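Local coordinates for ethanolamine utilization protein EutL (Clostridium perfringens E str. JGS1987, PDB 4TME), which forms trimeric tiles of the bacterial microcompartment shell for ethanolamine utilization and binds ethanolamine, which probably controls opening of its pore, at residues C[37-42]-C[100-105]; C[150-155]-C[205-210]. All coordinates share one frame; numbering follows the deposited sequence.

Contact 1: residues C[37-42]-C[100-105]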
ATOM      1  N   GLY C  37      19.975 -14.744   6.219  1.00 24.76           N
ATOM      2  CA  GLY C  37      18.987 -15.236   7.157  1.00 25.14           C
ATOM      3  C   GLY C  37      17.707 -14.456   6.917  1.00 24.86           C
ATOM      4  O   GLY C  37      17.733 -13.233   6.860  1.00 26.06           O
ATOM      5  N   LEU C  38      16.606 -15.186   6.745  0.72 22.69           N
ATOM      6  CA  LEU C  38      15.295 -14.649   6.401  0.72 22.35           C
ATOM      7  C   LEU C  38      14.345 -14.798   7.590  0.72 22.34           C
ATOM      8  O   LEU C  38      14.281 -15.882   8.191  0.72 22.45           O
ATOM      9  CB  LEU C  38      14.707 -15.399   5.194  0.72 22.86           C
ATOM     10  CG  LEU C  38      15.537 -15.637   3.928  0.72 24.07           C
ATOM     11  CD1 LEU C  38      14.798 -16.580   2.966  0.72 26.40           C
ATOM     12  CD2 LEU C  38      15.845 -14.328   3.229  0.72 23.17           C
ATOM     13  N   ILE C  39      13.563 -13.762   7.891  1.00 21.82           N
ATOM     14  CA  ILE C  39      12.582 -13.856   8.959  1.00 21.25           C
ATOM     15  C   ILE C  39      11.320 -13.075   8.627  1.00 21.22           C
ATOM     16  O   ILE C  39      11.386 -11.991   8.036  1.00 21.27           O
ATOM     17  CB  ILE C  39      13.179 -13.360  10.308  1.00 24.41           C
ATOM     18  CG1 ILE C  39      12.233 -13.668  11.470  1.00 24.71           C
ATOM     19  CG2 ILE C  39      13.554 -11.893  10.250  1.00 25.46           C
ATOM     20  CD1 ILE C  39      12.917 -13.473  12.845  1.00 27.26           C
ATOM     21  N   THR C  40      10.173 -13.648   8.990  1.00 21.30           N
ATOM     22  CA  THR C  40       8.905 -12.917   8.985  1.00 21.23           C
ATOM     23  C   THR C  40       8.228 -13.044  10.332  1.00 22.07           C
ATOM     24  O   THR C  40       8.452 -14.004  11.079  1.00 21.96           O
ATOM     25  CB  THR C  40       7.920 -13.400   7.894  1.00 22.67           C
ATOM     26  OG1 THR C  40       7.481 -14.726   8.182  1.00 23.05           O
ATOM     27  CG2 THR C  40       8.568 -13.372   6.522  1.00 24.71           C
ATOM     28  N   ALA C  41       7.394 -12.067  10.638  1.00 21.64           N
ATOM     29  CA  ALA C  41       6.738 -11.982  11.930  1.00 21.30           C
ATOM     30  C   ALA C  41       5.457 -11.153  11.801  1.00 22.13           C
ATOM     31  O   ALA C  41       5.250 -10.493  10.782  1.00 21.55           O
ATOM     32  CB  ALA C  41       7.679 -11.355  12.945  1.00 21.66           C
ATOM     33  N   ASP C  42       4.616 -11.158  12.832  1.00 21.74           N
ATOM     34  CA  ASP C  42       3.362 -10.399  12.763  1.00 22.84           C
ATOM     35  C   ASP C  42       3.462  -8.990  13.370  1.00 23.85           C
ATOM     36  O   ASP C  42       2.440  -8.329  13.562  1.00 23.77           O
ATOM     37  CB  ASP C  42       2.235 -11.174  13.424  1.00 23.67           C
ATOM     38  CG  ASP C  42       2.402 -11.318  14.932  1.00 26.29           C
ATOM     39  OD1 ASP C  42       3.344 -10.737  15.499  1.00 25.71           O
ATOM     40  OD2 ASP C  42       1.565 -12.032  15.525  1.00 30.23           O
ATOM     41  N   ASN C 100      19.216 -16.402  15.754  1.00 23.93           N
ATOM     42  CA  ASN C 100      18.893 -16.811  17.110  1.00 26.53           C
ATOM     43  C   ASN C 100      18.752 -15.583  18.023  1.00 27.64           C
ATOM     44  O   ASN C 100      17.827 -15.515  18.836  1.00 27.46           O
ATOM     45  CB  ASN C 100      19.933 -17.798  17.645  1.00 30.04           C
ATOM     46  CG  ASN C 100      19.666 -19.233  17.155  1.00 34.80           C
ATOM     47  OD1 ASN C 100      18.651 -19.828  17.503  1.00 34.42           O
ATOM     48  ND2 ASN C 100      20.567 -19.774  16.323  1.00 35.99           N
ATOM     49  N   ALA C 101      19.624 -14.584  17.853  1.00 27.19           N
ATOM     50  CA  ALA C 101      19.518 -13.366  18.672  1.00 26.35           C
ATOM     51  C   ALA C 101      18.240 -12.590  18.359  1.00 24.91           C
ATOM     52  O   ALA C 101      17.641 -11.973  19.259  1.00 25.39           O
ATOM     53  CB  ALA C 101      20.751 -12.480  18.472  1.00 26.15           C
ATOM     54  N   THR C 102      17.844 -12.603  17.088  1.00 23.33           N
ATOM     55  CA  THR C 102      16.626 -11.933  16.624  1.00 23.06           C
ATOM     56  C   THR C 102      15.405 -12.583  17.283  1.00 24.45           C
ATOM     57  O   THR C 102      14.546 -11.919  17.862  1.00 24.76           O
ATOM     58  CB  THR C 102      16.468 -12.004  15.094  1.00 23.51           C
ATOM     59  OG1 THR C 102      17.625 -11.441  14.455  1.00 24.26           O
ATOM     60  CG2 THR C 102      15.249 -11.209  14.633  1.00 23.24           C
ATOM     61  N   LEU C 103      15.341 -13.900  17.185  1.00 25.47           N
ATOM     62  CA  LEU C 103      14.226 -14.636  17.747  1.00 25.08           C
ATOM     63  C   LEU C 103      14.132 -14.418  19.236  1.00 27.51           C
ATOM     64  O   LEU C 103      13.050 -14.205  19.784  1.00 28.65           O
ATOM     65  CB  LEU C 103      14.403 -16.133  17.465  1.00 24.06           C
ATOM     66  CG  LEU C 103      14.240 -16.546  16.019  1.00 28.19           C
ATOM     67  CD1 LEU C 103      14.851 -17.932  15.777  1.00 27.19           C
ATOM     68  CD2 LEU C 103      12.796 -16.556  15.695  1.00 33.21           C
ATOM     69  N   ASP C 104      15.269 -14.495  19.917  1.00 27.00           N
ATOM     70  CA  ASP C 104      15.242 -14.331  21.360  1.00 29.03           C
ATOM     71  C   ASP C 104      14.753 -12.935  21.746  1.00 29.16           C
ATOM     72  O   ASP C 104      14.027 -12.782  22.736  1.00 30.25           O
ATOM     73  CB  ASP C 104      16.608 -14.601  21.960  1.00 30.68           C
ATOM     74  CG  ASP C 104      16.969 -16.071  21.948  1.00 35.72           C
ATOM     75  OD1 ASP C 104      16.128 -16.939  21.582  1.00 38.10           O
ATOM     76  OD2 ASP C 104      18.121 -16.355  22.288  1.00 37.34           O
ATOM     77  N   PHE C 105      15.124 -11.921  20.967  1.00 26.53           N
ATOM     78  CA  PHE C 105      14.680 -10.571  21.283  1.00 27.51           C
ATOM     79  C   PHE C 105      13.176 -10.425  21.078  1.00 27.23           C
ATOM     80  O   PHE C 105      12.487  -9.809  21.892  1.00 28.70           O
ATOM     81  CB  PHE C 105      15.405  -9.512  20.450  1.00 27.95           C
ATOM     82  CG  PHE C 105      15.118  -8.108  20.917  1.00 30.39           C
ATOM     83  CD1 PHE C 105      15.858  -7.552  21.955  1.00 32.14           C
ATOM     84  CD2 PHE C 105      14.086  -7.383  20.371  1.00 31.39           C
ATOM     85  CE1 PHE C 105      15.583  -6.268  22.408  1.00 33.27           C
ATOM     86  CE2 PHE C 105      13.802  -6.099  20.828  1.00 32.57           C
ATOM     87  CZ  PHE C 105      14.552  -5.555  21.844  1.00 32.56           C
TER
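A small, wholly apolar sheet-to-helix contact joins strand 35-41 to helix 92-106 inside the first BMC domain, with I39 of the strand meeting T102 and L103 of the helix. Within 37-42, I39 alone touches 100-105. Its CG1 arm stands anti to the backbone N (chi1 -171°), and the chain carries on extended to CD1, so the end methyl is pushed out from the sheet toward the helix. There CD1 meets the methyl of T102 tip to tip, 3.7 Å from CG2. From the neighbouring position on the helix L103 reaches across, and its CD2 lies 4.2 Å from I39 CD1, a looser touch that leaves T102 as the nearer partner. The backbones stay well apart, with the CA atoms of I39 and T102 8.9 Å from each other.

T102 turns its two branches to different tasks: CG2 faces the strand, while OG1 is hydrogen-bonded to the carbonyl oxygen of G98 one turn earlier in the same helix. L87 of the adjacent strand 83-89 and A54 of helix 44-57 also pack on T102, and L103 spreads onto V10 and V13 of strand 10-16 and onto F217 of a second subunit. With the hydroxyl bonded inside the helix, residues 37-42 and 100-105 share no polar bond, and their contact rests on the burial of methyl groups.

Contact 2: residues C[150-155]-C[205-210]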
ATOM      1  N   LEU C 150       9.350   5.351  18.374  1.00 20.47           N
ATOM      2  CA  LEU C 150       7.974   5.757  18.691  1.00 21.47           C
ATOM      3  C   LEU C 150       7.059   5.450  17.507  1.00 22.01           C
ATOM      4  O   LEU C 150       7.305   5.948  16.403  1.00 23.96           O
ATOM      5  CB  LEU C 150       7.933   7.252  19.006  1.00 21.12           C
ATOM      6  CG  LEU C 150       8.937   7.715  20.069  1.00 23.33           C
ATOM      7  CD1 LEU C 150       8.831   9.222  20.318  1.00 24.80           C
ATOM      8  CD2 LEU C 150       8.755   6.955  21.372  1.00 25.25           C
ATOM      9  N   VAL C 151       6.036   4.622  17.728  1.00 20.71           N
ATOM     10  CA  VAL C 151       5.103   4.253  16.664  1.00 20.39           C
ATOM     11  C   VAL C 151       3.671   4.247  17.186  1.00 20.87           C
ATOM     12  O   VAL C 151       3.406   3.734  18.255  1.00 21.01           O
ATOM     13  CB  VAL C 151       5.430   2.860  16.078  1.00 20.59           C
ATOM     14  CG1 VAL C 151       4.495   2.535  14.907  1.00 20.96           C
ATOM     15  CG2 VAL C 151       6.875   2.802  15.617  1.00 21.59           C
ATOM     16  N   ALA C 152       2.755   4.839  16.426  1.00 20.99           N
ATOM     17  CA  ALA C 152       1.335   4.777  16.752  1.00 20.07           C
ATOM     18  C   ALA C 152       0.521   4.989  15.482  1.00 20.55           C
ATOM     19  O   ALA C 152       1.076   5.264  14.425  1.00 21.08           O
ATOM     20  CB  ALA C 152       0.978   5.834  17.809  1.00 21.21           C
ATOM     21  N   PRO C 153      -0.808   4.838  15.574  1.00 20.92           N
ATOM     22  CA  PRO C 153      -1.589   5.108  14.359  1.00 21.21           C
ATOM     23  C   PRO C 153      -1.464   6.591  13.969  1.00 21.72           C
ATOM     24  O   PRO C 153      -1.003   7.388  14.774  1.00 22.54           O
ATOM     25  CB  PRO C 153      -3.013   4.717  14.767  1.00 21.05           C
ATOM     26  CG  PRO C 153      -2.806   3.710  15.894  1.00 21.05           C
ATOM     27  CD  PRO C 153      -1.635   4.273  16.654  1.00 21.43           C
ATOM     28  N   PRO C 154      -1.846   6.955  12.741  1.00 20.89           N
ATOM     29  CA  PRO C 154      -1.449   8.254  12.170  1.00 22.17           C
ATOM     30  C   PRO C 154      -1.718   9.510  13.029  1.00 22.15           C
ATOM     31  O   PRO C 154      -0.754  10.237  13.264  1.00 23.80           O
ATOM     32  CB  PRO C 154      -2.248   8.289  10.858  1.00 23.35           C
ATOM     33  CG  PRO C 154      -2.281   6.827  10.476  1.00 22.76           C
ATOM     34  CD  PRO C 154      -2.579   6.137  11.755  1.00 20.89           C
ATOM     35  N   LEU C 155      -2.944   9.790  13.452  1.00 21.59           N
ATOM     36  CA  LEU C 155      -3.189  11.040  14.175  1.00 21.89           C
ATOM     37  C   LEU C 155      -2.563  10.982  15.574  1.00 22.39           C
ATOM     38  O   LEU C 155      -1.952  11.947  16.021  1.00 23.86           O
ATOM     39  CB  LEU C 155      -4.688  11.342  14.232  1.00 21.80           C
ATOM     40  CG  LEU C 155      -5.102  12.639  14.970  1.00 22.30           C
ATOM     41  CD1 LEU C 155      -6.340  13.219  14.324  1.00 22.73           C
ATOM     42  CD2 LEU C 155      -5.363  12.402  16.435  1.00 24.18           C
ATOM     43  N   GLU C 205       1.924   8.544  26.971  1.00 25.20           N
ATOM     44  CA  GLU C 205       0.877   9.283  27.669  1.00 26.52           C
ATOM     45  C   GLU C 205      -0.002  10.014  26.662  1.00 26.32           C
ATOM     46  O   GLU C 205      -1.240  10.034  26.791  1.00 26.96           O
ATOM     47  CB  GLU C 205       1.483  10.281  28.659  1.00 31.26           C
ATOM     48  CG  GLU C 205       0.430  11.006  29.491  1.00 43.29           C
ATOM     49  CD  GLU C 205       1.024  12.063  30.397  1.00 61.19           C
ATOM     50  OE1 GLU C 205       2.260  12.068  30.577  1.00 68.04           O
ATOM     51  OE2 GLU C 205       0.249  12.889  30.924  1.00 69.41           O
ATOM     52  N   ALA C 206       0.621  10.588  25.634  1.00 27.89           N
ATOM     53  CA  ALA C 206      -0.140  11.339  24.635  1.00 27.99           C
ATOM     54  C   ALA C 206      -1.018  10.418  23.770  1.00 26.57           C
ATOM     55  O   ALA C 206      -2.161  10.759  23.454  1.00 26.07           O
ATOM     56  CB  ALA C 206       0.798  12.150  23.757  1.00 27.56           C
ATOM     57  N   VAL C 207      -0.507   9.251  23.387  1.00 24.44           N
ATOM     58  CA  VAL C 207      -1.320   8.309  22.627  1.00 23.90           C
ATOM     59  C   VAL C 207      -2.516   7.865  23.472  1.00 25.67           C
ATOM     60  O   VAL C 207      -3.652   7.816  22.980  1.00 26.23           O
ATOM     61  CB  VAL C 207      -0.516   7.069  22.158  1.00 23.31           C
ATOM     62  CG1 VAL C 207      -1.448   6.090  21.461  1.00 24.98           C
ATOM     63  CG2 VAL C 207       0.608   7.478  21.186  1.00 22.87           C
ATOM     64  N   GLN C 208      -2.288   7.603  24.755  1.00 26.36           N
ATOM     65  CA  GLN C 208      -3.378   7.142  25.611  1.00 27.28           C
ATOM     66  C   GLN C 208      -4.420   8.252  25.739  1.00 28.19           C
ATOM     67  O   GLN C 208      -5.623   7.987  25.808  1.00 28.91           O
ATOM     68  CB  GLN C 208      -2.861   6.706  26.991  1.00 30.50           C
ATOM     69  CG  GLN C 208      -2.071   5.400  26.864  1.00 36.50           C
ATOM     70  CD  GLN C 208      -1.793   4.694  28.170  1.00 43.00           C
ATOM     71  OE1 GLN C 208      -2.204   5.141  29.249  1.00 49.16           O
ATOM     72  NE2 GLN C 208      -1.104   3.546  28.074  1.00 40.81           N
ATOM     73  N   SER C 209      -3.944   9.489  25.754  0.65 29.10           N
ATOM     74  CA  SER C 209      -4.835  10.634  25.880  0.65 29.83           C
ATOM     75  C   SER C 209      -5.781  10.711  24.689  0.65 28.44           C
ATOM     76  O   SER C 209      -6.979  10.948  24.864  0.65 29.20           O
ATOM     77  CB  SER C 209      -4.051  11.937  25.999  0.65 31.06           C
ATOM     78  OG  SER C 209      -4.952  13.034  26.052  0.65 32.02           O
ATOM     79  N   VAL C 210      -5.249  10.502  23.487  1.00 25.66           N
ATOM     80  CA  VAL C 210      -6.081  10.575  22.277  1.00 25.17           C
ATOM     81  C   VAL C 210      -7.061   9.416  22.271  1.00 27.03           C
ATOM     82  O   VAL C 210      -8.250   9.573  21.964  1.00 26.74           O
ATOM     83  CB  VAL C 210      -5.240  10.560  20.973  1.00 24.81           C
ATOM     84  CG1 VAL C 210      -6.138  10.575  19.746  1.00 24.75           C
ATOM     85  CG2 VAL C 210      -4.337  11.780  20.925  1.00 25.70           C
TER
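A152, the last residue of strand 146-152, sets its CB against the CG2 methyl of V207 on helix 193-212, at 3.8 Å. The alanine directs its CB toward the helix, and its short side chain lets strand and helix come near, the CA atoms of A152 and V207 lying 7.4 Å apart. Y123 of strand 122-128 packs on both residues, and F203, one turn earlier on the helix, also touches A152.

One turn further along the helix, V210 meets L155, which belongs to the first turn of helix 154-167. L155 holds CG opposite the backbone N across its CA-CB bond (chi1 180°) and extends until its end comes over to the valine, although its CB does not start out that way; the two side chains pass each other at a slant, CD2 of L155 lying 3.9 Å from CG1 of V210. V207 and V210 thus take the strand end and the helix start in turn, P153 standing between them as the N-cap of helix 154-167. A160 and Y159 of that helix pack on V207 and V210 respectively.

The far side of the strand has a different role: V151 points away from helix 193-212, touches bound ethanolamine and packs on F184, another residue of the pocket. A third subunit packs around the L155-V210 end, its S12 on L155 and its L79 on V210. Helices packed on one face of an antiparallel sheet, as here, are the alpha/beta arrangement of the BMC domain, in this case the second of the two in the chain.

Contacts 1 and 2 lie on opposite sides of the chain's centre, their own centres 26 Å apart and their nearest atoms about 11 Å apart, without touching. Contact 1 ties a strand of the first BMC domain to a later helix; contact 2, in the second, ties a strand end and the start of the following helix to a later helix. Across subunits they come closer: L155, used in contact 2, packs in another copy on L38 and T40 of the strand that carries contact 1. V151 lines one ethanolamine site and touches its ligand, and the side chain of A152 is about 9 Å from a bound ethanolamine. The chain following strand 35-41 supplies C43 to the other site and D44 and D45 to both.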